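Local coordinates for axin interactor, dorsalization associated protein (Danio rerio, PDB 2QZQ), which acts as a ventralizing factor in the embryo by binding axin, disrupting its homodimerization and so blocking axin-mediated JNK activation, at residues G1-E10 against D47-R59. Residues are numbered along the deposited sequence; the frame is centred on the assembly and turned at random.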
loop_
_atom_site.group_PDB
_atom_site.type_symbol
_atom_site.label_atom_id
_atom_site.label_comp_id
_atom_site.label_asym_id
_atom_site.label_seq_id
_atom_site.Cartn_x
_atom_site.Cartn_y
_atom_site.Cartn_z
ATOM N N GLY A 1 -13.321 6.351 1.245
ATOM C CA GLY A 1 -12.559 5.060 1.356
ATOM C C GLY A 1 -13.399 3.868 0.898
ATOM O O GLY A 1 -14.637 3.961 0.786
ATOM N N SER A 2 -12.725 2.750 0.604
ATOM C CA SER A 2 -13.379 1.528 0.164
ATOM C C SER A 2 -12.713 0.286 0.783
ATOM O O SER A 2 -12.545 -0.720 0.107
ATOM C CB SER A 2 -13.403 1.441 -1.362
ATOM O OG SER A 2 -12.092 1.494 -1.928
ATOM N N LEU A 3 -12.348 0.389 2.060
ATOM C CA LEU A 3 -11.666 -0.686 2.783
ATOM C C LEU A 3 -12.709 -1.725 3.140
ATOM O O LEU A 3 -13.797 -1.379 3.607
ATOM C CB LEU A 3 -10.976 -0.184 4.044
ATOM C CG LEU A 3 -9.789 0.788 3.909
ATOM C CD1 LEU A 3 -9.146 0.998 5.258
ATOM C CD2 LEU A 3 -8.719 0.330 2.878
ATOM N N LEU A 4 -12.380 -2.987 2.891
ATOM C CA LEU A 4 -13.350 -4.060 3.005
ATOM C C LEU A 4 -13.138 -4.810 4.317
ATOM O O LEU A 4 -12.039 -4.804 4.864
ATOM C CB LEU A 4 -13.219 -4.980 1.804
ATOM C CG LEU A 4 -13.704 -4.465 0.453
ATOM C CD1 LEU A 4 -13.124 -5.317 -0.646
ATOM C CD2 LEU A 4 -15.233 -4.462 0.378
ATOM N N PRO A 5 -14.199 -5.459 4.833
ATOM C CA PRO A 5 -14.041 -6.189 6.089
ATOM C C PRO A 5 -13.118 -7.391 5.863
ATOM O O PRO A 5 -12.998 -7.867 4.730
ATOM C CB PRO A 5 -15.463 -6.687 6.420
ATOM C CG PRO A 5 -16.386 -6.111 5.375
ATOM C CD PRO A 5 -15.546 -5.588 4.241
ATOM N N ARG A 6 -12.478 -7.850 6.934
ATOM C CA ARG A 6 -11.751 -9.126 6.947
ATOM C C ARG A 6 -12.639 -10.265 6.400
ATOM O O ARG A 6 -13.830 -10.361 6.736
ATOM C CB ARG A 6 -11.273 -9.432 8.372
ATOM C CG ARG A 6 -10.274 -10.602 8.493
ATOM C CD ARG A 6 -9.688 -10.698 9.898
ATOM N NE ARG A 6 -9.088 -9.431 10.305
ATOM C CZ ARG A 6 -8.739 -9.106 11.546
ATOM N NH1 ARG A 6 -8.928 -9.964 12.544
ATOM N NH2 ARG A 6 -8.192 -7.917 11.792
ATOM N N LEU A 7 -12.073 -11.077 5.510
ATOM C CA LEU A 7 -12.758 -12.270 5.003
ATOM C C LEU A 7 -13.064 -13.235 6.148
ATOM O O LEU A 7 -12.364 -13.232 7.174
ATOM C CB LEU A 7 -11.907 -12.996 3.950
ATOM C CG LEU A 7 -11.696 -12.338 2.592
ATOM C CD1 LEU A 7 -10.742 -13.158 1.783
ATOM C CD2 LEU A 7 -13.017 -12.159 1.822
ATOM N N PRO A 8 -14.112 -14.070 5.984
ATOM C CA PRO A 8 -14.326 -15.074 7.034
ATOM C C PRO A 8 -13.106 -15.998 7.090
ATOM O O PRO A 8 -12.523 -16.308 6.045
ATOM C CB PRO A 8 -15.546 -15.870 6.536
ATOM C CG PRO A 8 -15.672 -15.564 5.077
ATOM C CD PRO A 8 -15.077 -14.186 4.869
ATOM N N SER A 9 -12.724 -16.419 8.286
ATOM C CA SER A 9 -11.620 -17.360 8.424
ATOM C C SER A 9 -11.985 -18.743 7.862
ATOM O O SER A 9 -13.145 -19.155 7.893
ATOM C CB SER A 9 -11.148 -17.437 9.874
ATOM O OG SER A 9 -12.162 -17.955 10.707
ATOM N N GLU A 10 -10.992 -19.412 7.282
ATOM C CA GLU A 10 -11.149 -20.761 6.759
ATOM C C GLU A 10 -10.135 -21.653 7.479
ATOM O O GLU A 10 -8.968 -21.270 7.659
ATOM C CB GLU A 10 -10.978 -20.811 5.234
ATOM C CG GLU A 10 -12.218 -20.305 4.497
ATOM C CD GLU A 10 -12.033 -20.162 2.998
ATOM O OE1 GLU A 10 -11.201 -20.905 2.428
ATOM O OE2 GLU A 10 -12.740 -19.312 2.379
ATOM N N ASP A 47 -5.123 -7.409 -11.425
ATOM C CA ASP A 47 -5.814 -7.536 -10.141
ATOM C C ASP A 47 -6.337 -8.931 -9.818
ATOM O O ASP A 47 -7.094 -9.522 -10.591
ATOM C CB ASP A 47 -6.960 -6.546 -10.046
ATOM C CG ASP A 47 -6.480 -5.149 -9.745
ATOM O OD1 ASP A 47 -5.783 -4.944 -8.725
ATOM O OD2 ASP A 47 -6.789 -4.271 -10.554
ATOM N N LEU A 48 -5.898 -9.445 -8.673
ATOM C CA LEU A 48 -6.309 -10.748 -8.173
ATOM C C LEU A 48 -7.450 -10.571 -7.174
ATOM O O LEU A 48 -8.166 -11.522 -6.861
ATOM C CB LEU A 48 -5.125 -11.439 -7.491
ATOM C CG LEU A 48 -4.015 -12.021 -8.374
ATOM C CD1 LEU A 48 -2.762 -12.183 -7.530
ATOM C CD2 LEU A 48 -4.437 -13.368 -8.970
ATOM N N ASN A 49 -7.589 -9.338 -6.683
ATOM C CA ASN A 49 -8.509 -8.954 -5.619
ATOM C C ASN A 49 -9.154 -7.610 -5.980
ATOM O O ASN A 49 -8.624 -6.878 -6.846
ATOM C CB ASN A 49 -7.759 -8.704 -4.302
ATOM C CG ASN A 49 -7.221 -9.964 -3.646
ATOM O OD1 ASN A 49 -7.386 -11.090 -4.141
ATOM N ND2 ASN A 49 -6.572 -9.773 -2.509
ATOM N N PRO A 50 -10.274 -7.259 -5.298
ATOM C CA PRO A 50 -10.804 -5.891 -5.395
ATOM C C PRO A 50 -9.820 -4.889 -4.806
ATOM O O PRO A 50 -9.196 -5.159 -3.770
ATOM C CB PRO A 50 -12.084 -5.928 -4.555
ATOM C CG PRO A 50 -11.970 -7.154 -3.711
ATOM C CD PRO A 50 -11.130 -8.127 -4.468
ATOM N N VAL A 51 -9.708 -3.755 -5.484
ATOM C CA VAL A 51 -8.828 -2.660 -5.109
ATOM C C VAL A 51 -9.490 -1.979 -3.926
ATOM O O VAL A 51 -10.722 -1.899 -3.886
ATOM C CB VAL A 51 -8.630 -1.717 -6.330
ATOM C CG1 VAL A 51 -7.702 -0.588 -6.008
ATOM C CG2 VAL A 51 -8.050 -2.516 -7.510
ATOM N N GLN A 52 -8.702 -1.531 -2.952
ATOM C CA GLN A 52 -9.218 -0.854 -1.772
ATOM C C GLN A 52 -8.528 0.491 -1.513
ATOM O O GLN A 52 -7.295 0.563 -1.504
ATOM C CB GLN A 52 -9.030 -1.712 -0.532
ATOM C CG GLN A 52 -9.703 -3.096 -0.550
ATOM C CD GLN A 52 -9.347 -3.872 0.682
ATOM O OE1 GLN A 52 -9.905 -3.633 1.752
ATOM N NE2 GLN A 52 -8.379 -4.786 0.560
ATOM N N ASP A 53 -9.323 1.541 -1.281
ATOM C CA ASP A 53 -8.784 2.871 -0.955
ATOM C C ASP A 53 -8.878 3.154 0.525
ATOM O O ASP A 53 -9.950 2.988 1.124
ATOM C CB ASP A 53 -9.550 3.977 -1.699
ATOM C CG ASP A 53 -9.281 4.001 -3.174
ATOM O OD1 ASP A 53 -8.379 3.275 -3.678
ATOM O OD2 ASP A 53 -9.978 4.786 -3.862
ATOM N N THR A 54 -7.794 3.612 1.140
ATOM C CA THR A 54 -7.930 4.116 2.499
ATOM C C THR A 54 -8.819 5.368 2.446
ATOM O O THR A 54 -8.966 5.998 1.372
ATOM C CB THR A 54 -6.609 4.488 3.224
ATOM O OG1 THR A 54 -6.065 5.703 2.682
ATOM C CG2 THR A 54 -5.543 3.333 3.202
ATOM N N PRO A 55 -9.441 5.708 3.587
ATOM C CA PRO A 55 -9.961 7.068 3.711
ATOM C C PRO A 55 -8.806 8.048 3.594
ATOM O O PRO A 55 -7.629 7.664 3.754
ATOM C CB PRO A 55 -10.476 7.131 5.145
ATOM C CG PRO A 55 -10.693 5.694 5.565
ATOM C CD PRO A 55 -9.698 4.879 4.783
ATOM N N VAL A 56 -9.144 9.311 3.343
ATOM C CA VAL A 56 -8.164 10.396 3.361
ATOM C C VAL A 56 -7.542 10.578 4.748
ATOM O O VAL A 56 -8.228 10.568 5.778
ATOM C CB VAL A 56 -8.788 11.718 2.817
ATOM C CG1 VAL A 56 -7.940 12.949 3.169
ATOM C CG2 VAL A 56 -8.945 11.611 1.327
ATOM N N ALA A 57 -6.225 10.723 4.769
ATOM C CA ALA A 57 -5.494 10.913 6.000
ATOM C C ALA A 57 -5.413 12.412 6.302
ATOM O O ALA A 57 -5.141 13.223 5.402
ATOM C CB ALA A 57 -4.088 10.313 5.883
ATOM N N THR A 58 -5.605 12.765 7.568
ATOM C CA THR A 58 -5.649 14.175 7.977
ATOM C C THR A 58 -4.484 14.532 8.878
ATOM O O THR A 58 -4.161 15.709 9.058
ATOM C CB THR A 58 -7.010 14.502 8.681
ATOM O OG1 THR A 58 -7.223 13.579 9.761
ATOM C CG2 THR A 58 -8.158 14.349 7.685
ATOM N N ARG A 59 -3.829 13.519 9.440
ATOM C CA ARG A 59 -2.734 13.763 10.358
ATOM C C ARG A 59 -1.430 13.942 9.577
ATOM O O ARG A 59 -0.738 12.965 9.279
ATOM C CB ARG A 59 -2.631 12.640 11.408
ATOM C CG ARG A 59 -3.911 12.442 12.273
ATOM C CD ARG A 59 -3.952 11.024 12.894
ATOM N NE ARG A 59 -2.717 10.747 13.623
ATOM C CZ ARG A 59 -2.179 9.540 13.764
ATOM N NH1 ARG A 59 -2.752 8.466 13.212
ATOM N NH2 ARG A 59 -1.057 9.414 14.458
HETATM O O HOH W 1 -12.888 -2.180 -2.157
HETATM O O HOH W 2 -9.657 -3.573 4.463
#
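S2 and D53 grip each other twice. The backbone N of S2 donates to O of D53 at 2.8 Å, on a lone pair in the carbonyl plane, and N of D53 returns a bond to OG of S2, also 2.8 Å. A chi1 of 58°, with OG between the backbone N and carbonyl carbon of S2, brings OG to N of D53, and this short hydroxyl accepts the bond that a neighbouring strand's carbonyl would ordinarily accept. OD1 of D53 binds the hydroxyl of T37. Next to this clasp G1 presses its CA to within 3.3 Å of O of D53; a side-chain carbon here would collide with N of P55.

The second hold comes from Q52, long enough for OE1 to reach N of L4 (2.8 Å, N-H...O angle 167°), the donor tilted 22° from the amide plane. NE2 donates to O of E72, which fixes the rotation of the buried amide, bonded at both ends, and a water links OE1 to O of L4. An alanine in place of Q52 would probably leave N of L4 and O of E72 without these partners and weaken the hold on the chain at L4.

L3, branched and apolar, reaches both V69 of strand 64-72 and P55, while its CD2 lies 3.4 Å from O of D53. On the solvent side the contact is looser: L4 CD1 meets CG of the exposed P50 at 3.8 Å, the side chains of L3 and exposed P55 cross at about a right angle, CD1 against CD, and a water bridges O of S2 and O of V51. The arrangement is an irregular N-terminal arm fastened along the short edge strand 52-53 of the antiparallel beta sandwich of a C2 domain, the C-terminal domain of this protein.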